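Local coordinates for protein ninB (Enterobacteria phage lambda, PDB 1PC6) that acts in the phage's own genetic recombination, helping to initiate genetic exchange much as the RecFOR proteins do in Escherichia coli, at the interface of chains A and B. Coordinates in Å, arbitrary orientation; residue numbers count along the deposited sequence, not the author numbering. Chains: chain A/B, Protein ninB.

Contact 1: the interface of chains A and B. Residues chain A 8, 14, 17-18, 21; chain B 21-24, 34.
Helix 11-22 of chain A packs here against the C-terminal turn of the same helix in chain B, with A:Gln14, A:Ala17 and A:Ile18 meeting B:Val21 and B:Gln22. B:Val21 sets its CG1 methyl, anti to the backbone N (chi1 -168°), against the groove between A:Ala17 and A:Ile18: CG1 lies 3.3 Å from A:Ile18 CG2 and 4.0 Å from A:Ala17 CB. The other branch of A:Ile18 ends in CD1, which meets the aliphatic CG of B:Gln22 at 3.8 Å, the two side chains running nearly perpendicular. Further along, A:Ile8 of strand 4-8 puts its CD1 tip among apolar groups of chain B: the tip rests against the side of B:Ile24, 3.5 Å from its CD1, the two crossing obliquely, and lies beside the CG2 branch of B:Val34. The polar element is A:Gln14, reaching in an extended chain (chi1 177°) to the carbonyls at the end of helix 11-22 of chain B. Its modelled OE1 sits 3.1 Å from B:Val21 O and equally near B:Gln22 O, contacts between acceptors that make the amide orientation doubtful; with the amide turned over, an N-H could point toward B:Val21 O, whereas B:Gln22 O lies nearly on the extension of the C-N bond. B:Ile24 O, a third acceptor 3.0 Å from OE1, lies over the amide face, 3.2 Å from NE2, where it suits an N-H hydrogen bond poorly in either orientation.

Contact 2: the interface of chains A and B. Residues chain A 7-11, 14; chain B 24, 26-28, 31-32.
A:Ile8, at the end of strand 4-8, pairs with B:Ile32, at the start of strand 32-38, in an antiparallel bridge between the chains. The backbone N-H of A:Ile8 donates to B:Ile32 O at 3.0 Å, fairly straight at the hydrogen (156°). The nitrogen stands above the carbonyl plane, 44° out of it, so the bond does not follow a lone pair. Apolar packing centres on B:Pro26, whose ring is wedged against the turn between strand 4-8 and helix 11-22 of chain A. The ring's CB meets the CG2 branch of A:Ile8 at 3.4 Å. That branch lies anti to the backbone N, while CG1, beside the N (chi1 -61°), heads off toward B:Ile24; one side chain thus serves two apolar neighbours. The CG corner of B:Pro26 faces the start of the helix, 3.7 Å from A:Pro11 CD, with the two proline rings at about a right angle. Its CD edge lies 3.6 Å from the modelled NE2 of A:Gln14, and CB also touches A:Ser10 CA. Contacts between ring carbons and oxygens border this core. B:Pro26 CB lies beside A:Arg9 O, while the C=O itself points toward B:Pro28 CD; the A:Arg9 side chain is modelled no further than CB. On the other flank the extended A:Glu7 lays carboxylate OE2 beside B:Pro31, 3.9 Å from its CG. Together the bridge and the proline-rich loop of chain B would fix the strand end and helix start of chain A on the partner, and may help hold the subunits together if this dimer is the biological one.

Contact 1: the interface of chains A and B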
ATOM      1  N   ILE A   8       6.738 -15.700  -1.995  1.00 80.16           N
ATOM      2  CA  ILE A   8       7.814 -16.562  -2.454  1.00 80.01           C
ATOM      3  C   ILE A   8       9.120 -16.200  -1.769  1.00 82.84           C
ATOM      4  O   ILE A   8       9.700 -15.137  -2.011  1.00 82.93           O
ATOM      5  CB  ILE A   8       7.990 -16.474  -3.970  1.00 77.62           C
ATOM      6  CG1 ILE A   8       6.702 -16.927  -4.653  1.00 76.19           C
ATOM      7  CG2 ILE A   8       9.149 -17.346  -4.406  1.00 74.75           C
ATOM      8  CD1 ILE A   8       6.727 -16.782  -6.142  1.00 76.14           C
ATOM      9  N   GLN A  14       7.805 -21.314  -4.037  1.00 75.15           N
ATOM     10  CA  GLN A  14       7.402 -20.975  -5.393  1.00 74.72           C
ATOM     11  C   GLN A  14       6.633 -22.102  -6.086  1.00 75.25           C
ATOM     12  O   GLN A  14       5.675 -21.859  -6.833  1.00 74.47           O
ATOM     13  CB  GLN A  14       8.645 -20.625  -6.208  1.00 73.77           C
ATOM     14  CG  GLN A  14       8.376 -20.331  -7.662  1.00 72.78           C
ATOM     15  CD  GLN A  14       9.644 -20.296  -8.480  1.00 72.14           C
ATOM     16  OE1 GLN A  14       9.610 -20.063  -9.686  1.00 72.32           O
ATOM     17  NE2 GLN A  14      10.777 -20.534  -7.827  1.00 72.60           N
ATOM     18  N   ALA A  17       2.933 -22.267  -5.311  1.00 69.59           N
ATOM     19  CA  ALA A  17       2.207 -21.260  -6.060  1.00 67.82           C
ATOM     20  C   ALA A  17       1.894 -21.678  -7.476  1.00 68.10           C
ATOM     21  O   ALA A  17       0.730 -21.702  -7.869  1.00 68.02           O
ATOM     22  CB  ALA A  17       2.992 -19.973  -6.072  1.00 66.34           C
ATOM     23  N   ILE A  18       2.927 -22.013  -8.244  1.00 69.59           N
ATOM     24  CA  ILE A  18       2.727 -22.394  -9.642  1.00 70.93           C
ATOM     25  C   ILE A  18       1.789 -23.591  -9.801  1.00 71.35           C
ATOM     26  O   ILE A  18       1.189 -23.788 -10.857  1.00 72.12           O
ATOM     27  CB  ILE A  18       4.082 -22.675 -10.367  1.00 70.18           C
ATOM     28  CG1 ILE A  18       4.472 -24.138 -10.248  1.00 70.28           C
ATOM     29  CG2 ILE A  18       5.190 -21.842  -9.752  1.00 70.40           C
ATOM     30  CD1 ILE A  18       5.754 -24.458 -10.978  1.00 71.43           C
ATOM     31  N   VAL A  21      -1.780 -22.138  -8.861  1.00 65.21           N
ATOM     32  CA  VAL A  21      -2.297 -21.413 -10.013  1.00 66.69           C
ATOM     33  C   VAL A  21      -2.781 -22.373 -11.092  1.00 67.27           C
ATOM     34  O   VAL A  21      -3.717 -22.064 -11.829  1.00 66.62           O
ATOM     35  CB  VAL A  21      -1.237 -20.489 -10.624  1.00 66.58           C
ATOM     36  CG1 VAL A  21      -1.832 -19.767 -11.824  1.00 65.63           C
ATOM     37  CG2 VAL A  21      -0.737 -19.492  -9.576  1.00 65.60           C
TER
ATOM     38  N   VAL B  21       4.961 -16.834 -12.840  1.00 65.62           N
ATOM     39  CA  VAL B  21       5.352 -17.400 -11.558  1.00 64.75           C
ATOM     40  C   VAL B  21       6.613 -18.240 -11.690  1.00 65.96           C
ATOM     41  O   VAL B  21       7.551 -18.085 -10.912  1.00 67.50           O
ATOM     42  CB  VAL B  21       4.230 -18.265 -10.957  1.00 61.99           C
ATOM     43  CG1 VAL B  21       4.549 -18.590  -9.523  1.00 60.07           C
ATOM     44  CG2 VAL B  21       2.911 -17.533 -11.035  1.00 60.11           C
ATOM     45  N   GLN B  22       6.648 -19.129 -12.672  1.00 66.76           N
ATOM     46  CA  GLN B  22       7.826 -19.966 -12.866  1.00 68.39           C
ATOM     47  C   GLN B  22       9.117 -19.156 -13.038  1.00 69.21           C
ATOM     48  O   GLN B  22      10.205 -19.663 -12.750  1.00 69.16           O
ATOM     49  CB  GLN B  22       7.630 -20.875 -14.083  1.00 68.60           C
ATOM     50  CG  GLN B  22       6.976 -22.208 -13.770  1.00 70.31           C
ATOM     51  CD  GLN B  22       6.492 -22.938 -15.012  1.00 71.19           C
ATOM     52  OE1 GLN B  22       6.407 -24.167 -15.025  1.00 72.79           O
ATOM     53  NE2 GLN B  22       6.155 -22.183 -16.058  1.00 70.30           N
ATOM     54  N   GLN B  23       8.989 -17.905 -13.494  1.00 70.10           N
ATOM     55  CA  GLN B  23      10.140 -17.022 -13.735  1.00 70.92           C
ATOM     56  C   GLN B  23      10.636 -16.203 -12.544  1.00 71.43           C
ATOM     57  O   GLN B  23      11.559 -15.396 -12.669  1.00 70.28           O
ATOM     58  CB  GLN B  23       9.841 -16.076 -14.905  1.00 70.19           C
ATOM     59  CG  GLN B  23       9.747 -16.786 -16.240  1.00 68.52           C
ATOM     60  CD  GLN B  23      10.850 -17.825 -16.425  1.00 68.61           C
ATOM     61  OE1 GLN B  23      12.040 -17.519 -16.331  1.00 68.73           O
ATOM     62  NE2 GLN B  23      10.452 -19.063 -16.687  1.00 69.64           N
ATOM     63  N   ILE B  24      10.027 -16.419 -11.389  1.00 72.82           N
ATOM     64  CA  ILE B  24      10.426 -15.709 -10.188  1.00 74.42           C
ATOM     65  C   ILE B  24      11.528 -16.491  -9.470  1.00 76.98           C
ATOM     66  O   ILE B  24      11.353 -17.672  -9.166  1.00 78.78           O
ATOM     67  CB  ILE B  24       9.234 -15.551  -9.203  1.00 72.09           C
ATOM     68  CG1 ILE B  24       8.042 -14.901  -9.905  1.00 71.57           C
ATOM     69  CG2 ILE B  24       9.651 -14.704  -8.010  1.00 71.90           C
ATOM     70  CD1 ILE B  24       6.812 -14.779  -9.025  1.00 69.92           C
ATOM     71  N   VAL B  34       2.656 -13.789  -4.492  1.00 64.97           N
ATOM     72  CA  VAL B  34       1.653 -14.161  -5.492  1.00 64.50           C
ATOM     73  C   VAL B  34       0.356 -14.404  -4.740  1.00 64.14           C
ATOM     74  O   VAL B  34       0.379 -14.953  -3.646  1.00 64.23           O
ATOM     75  CB  VAL B  34       2.031 -15.465  -6.218  1.00 63.33           C
ATOM     76  CG1 VAL B  34       0.936 -15.856  -7.200  1.00 62.19           C
ATOM     77  CG2 VAL B  34       3.349 -15.292  -6.930  1.00 64.58           C
TER

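Contact 2: the interface of chains A and B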
ATOM      1  N   GLU A   7       3.778 -15.897  -0.449  1.00 73.54           N
ATOM      2  CA  GLU A   7       4.950 -15.050  -0.471  1.00 77.81           C
ATOM      3  C   GLU A   7       6.072 -15.999  -0.886  1.00 78.84           C
ATOM      4  O   GLU A   7       6.313 -17.010  -0.224  1.00 78.35           O
ATOM      5  CB  GLU A   7       5.216 -14.492   0.920  1.00 79.09           C
ATOM      6  CG  GLU A   7       6.667 -14.218   1.215  1.00 81.81           C
ATOM      7  CD  GLU A   7       6.865 -13.720   2.627  1.00 84.39           C
ATOM      8  OE1 GLU A   7       6.295 -14.331   3.561  1.00 84.85           O
ATOM      9  OE2 GLU A   7       7.594 -12.722   2.801  1.00 86.90           O
ATOM     10  N   ILE A   8       6.738 -15.700  -1.995  1.00 80.16           N
ATOM     11  CA  ILE A   8       7.814 -16.562  -2.454  1.00 80.01           C
ATOM     12  C   ILE A   8       9.120 -16.200  -1.769  1.00 82.84           C
ATOM     13  O   ILE A   8       9.700 -15.137  -2.011  1.00 82.93           O
ATOM     14  CB  ILE A   8       7.990 -16.474  -3.970  1.00 77.62           C
ATOM     15  CG1 ILE A   8       6.702 -16.927  -4.653  1.00 76.19           C
ATOM     16  CG2 ILE A   8       9.149 -17.346  -4.406  1.00 74.75           C
ATOM     17  CD1 ILE A   8       6.727 -16.782  -6.142  1.00 76.14           C
ATOM     18  N   ARG A   9       9.558 -17.097  -0.888  1.00 85.72           N
ATOM     19  CA  ARG A   9      10.800 -16.932  -0.137  1.00 86.63           C
ATOM     20  C   ARG A   9      11.791 -18.011  -0.600  1.00 86.92           C
ATOM     21  O   ARG A   9      13.006 -17.784  -0.607  1.00 88.78           O
ATOM     22  CB  ARG A   9      10.530 -17.048   1.380  1.00 84.93           C
ATOM     23  N   SER A  10      11.270 -19.172  -1.003  1.00 85.30           N
ATOM     24  CA  SER A  10      12.115 -20.270  -1.473  1.00 83.34           C
ATOM     25  C   SER A  10      11.458 -20.990  -2.650  1.00 83.13           C
ATOM     26  O   SER A  10      10.233 -21.006  -2.763  1.00 83.67           O
ATOM     27  CB  SER A  10      12.357 -21.269  -0.345  1.00 82.18           C
ATOM     28  OG  SER A  10      11.148 -21.900   0.016  1.00 80.02           O
ATOM     29  N   PRO A  11      12.267 -21.614  -3.531  1.00 82.40           N
ATOM     30  CA  PRO A  11      11.731 -22.331  -4.693  1.00 81.07           C
ATOM     31  C   PRO A  11      10.696 -23.359  -4.261  1.00 79.63           C
ATOM     32  O   PRO A  11       9.795 -23.713  -5.023  1.00 77.92           O
ATOM     33  CB  PRO A  11      12.974 -22.971  -5.310  1.00 81.25           C
ATOM     34  CG  PRO A  11      13.827 -23.240  -4.117  1.00 82.06           C
ATOM     35  CD  PRO A  11      13.693 -21.939  -3.346  1.00 82.82           C
ATOM     36  N   GLN A  14       7.805 -21.314  -4.037  1.00 75.15           N
ATOM     37  CA  GLN A  14       7.402 -20.975  -5.393  1.00 74.72           C
ATOM     38  C   GLN A  14       6.633 -22.102  -6.086  1.00 75.25           C
ATOM     39  O   GLN A  14       5.675 -21.859  -6.833  1.00 74.47           O
ATOM     40  CB  GLN A  14       8.645 -20.625  -6.208  1.00 73.77           C
ATOM     41  CG  GLN A  14       8.376 -20.331  -7.662  1.00 72.78           C
ATOM     42  CD  GLN A  14       9.644 -20.296  -8.480  1.00 72.14           C
ATOM     43  OE1 GLN A  14       9.610 -20.063  -9.686  1.00 72.32           O
ATOM     44  NE2 GLN A  14      10.777 -20.534  -7.827  1.00 72.60           N
TER
ATOM     45  N   ILE B  24      10.027 -16.419 -11.389  1.00 72.82           N
ATOM     46  CA  ILE B  24      10.426 -15.709 -10.188  1.00 74.42           C
ATOM     47  C   ILE B  24      11.528 -16.491  -9.470  1.00 76.98           C
ATOM     48  O   ILE B  24      11.353 -17.672  -9.166  1.00 78.78           O
ATOM     49  CB  ILE B  24       9.234 -15.551  -9.203  1.00 72.09           C
ATOM     50  CG1 ILE B  24       8.042 -14.901  -9.905  1.00 71.57           C
ATOM     51  CG2 ILE B  24       9.651 -14.704  -8.010  1.00 71.90           C
ATOM     52  CD1 ILE B  24       6.812 -14.779  -9.025  1.00 69.92           C
ATOM     53  N   PRO B  26      13.216 -16.664  -6.095  1.00 83.75           N
ATOM     54  CA  PRO B  26      13.064 -16.218  -4.706  1.00 85.32           C
ATOM     55  C   PRO B  26      14.316 -15.682  -4.010  1.00 86.69           C
ATOM     56  O   PRO B  26      15.448 -16.005  -4.387  1.00 86.89           O
ATOM     57  CB  PRO B  26      12.483 -17.454  -4.012  1.00 85.30           C
ATOM     58  CG  PRO B  26      13.061 -18.593  -4.804  1.00 84.82           C
ATOM     59  CD  PRO B  26      12.919 -18.104  -6.222  1.00 83.78           C
ATOM     60  N   ASP B  27      14.083 -14.854  -2.992  1.00 87.44           N
ATOM     61  CA  ASP B  27      15.143 -14.244  -2.194  1.00 88.27           C
ATOM     62  C   ASP B  27      14.576 -13.900  -0.822  1.00 87.04           C
ATOM     63  O   ASP B  27      13.738 -13.008  -0.692  1.00 85.67           O
ATOM     64  CB  ASP B  27      15.662 -12.975  -2.874  1.00 91.84           C
ATOM     65  CG  ASP B  27      16.678 -12.228  -2.027  1.00 95.61           C
ATOM     66  OD1 ASP B  27      17.702 -12.835  -1.644  1.00 96.95           O
ATOM     67  OD2 ASP B  27      16.452 -11.027  -1.748  1.00 98.12           O
ATOM     68  N   PRO B  28      15.036 -14.603   0.224  1.00 86.63           N
ATOM     69  CA  PRO B  28      14.565 -14.374   1.594  1.00 86.78           C
ATOM     70  C   PRO B  28      14.501 -12.888   1.962  1.00 87.39           C
ATOM     71  O   PRO B  28      13.778 -12.488   2.876  1.00 85.62           O
ATOM     72  CB  PRO B  28      15.587 -15.138   2.434  1.00 86.09           C
ATOM     73  CG  PRO B  28      15.986 -16.259   1.533  1.00 85.61           C
ATOM     74  CD  PRO B  28      16.152 -15.565   0.210  1.00 85.91           C
ATOM     75  N   PRO B  31      11.268 -10.383  -1.272  1.00 87.71           N
ATOM     76  CA  PRO B  31      10.293 -11.355  -1.783  1.00 85.39           C
ATOM     77  C   PRO B  31       9.316 -10.859  -2.851  1.00 82.65           C
ATOM     78  O   PRO B  31       9.126  -9.656  -3.050  1.00 83.03           O
ATOM     79  CB  PRO B  31       9.564 -11.788  -0.519  1.00 85.68           C
ATOM     80  CG  PRO B  31       9.430 -10.477   0.196  1.00 86.72           C
ATOM     81  CD  PRO B  31      10.821  -9.848   0.030  1.00 86.58           C
ATOM     82  N   ILE B  32       8.704 -11.819  -3.534  1.00 78.48           N
ATOM     83  CA  ILE B  32       7.714 -11.544  -4.560  1.00 73.24           C
ATOM     84  C   ILE B  32       6.490 -12.355  -4.141  1.00 71.56           C
ATOM     85  O   ILE B  32       6.525 -13.580  -4.145  1.00 72.29           O
ATOM     86  CB  ILE B  32       8.212 -11.999  -5.940  1.00 70.27           C
ATOM     87  CG1 ILE B  32       9.508 -11.262  -6.275  1.00 67.52           C
ATOM     88  CG2 ILE B  32       7.146 -11.747  -6.989  1.00 70.05           C
ATOM     89  CD1 ILE B  32      10.064 -11.556  -7.647  1.00 66.50           C
TER

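Contacts 1 and 2 are neighbouring parts of one two-fold symmetric interface, their C-alpha centres about 8 Å apart. A:Ile8, A:Gln14 and B:Ile24 belong to both, so the helix packing of contact 1 adjoins the strand bridge and proline loop of contact 2. In each chain the elements used are strand 4-8, helix 11-22, strand 32-38, the loop between the last two and the short connection between strand 4-8 and helix 11-22, and symmetry repeats both contacts with the chains exchanged. This reciprocal use of the N-terminal region is consistent with a dimer, though the structure alone does not show that it forms in solution.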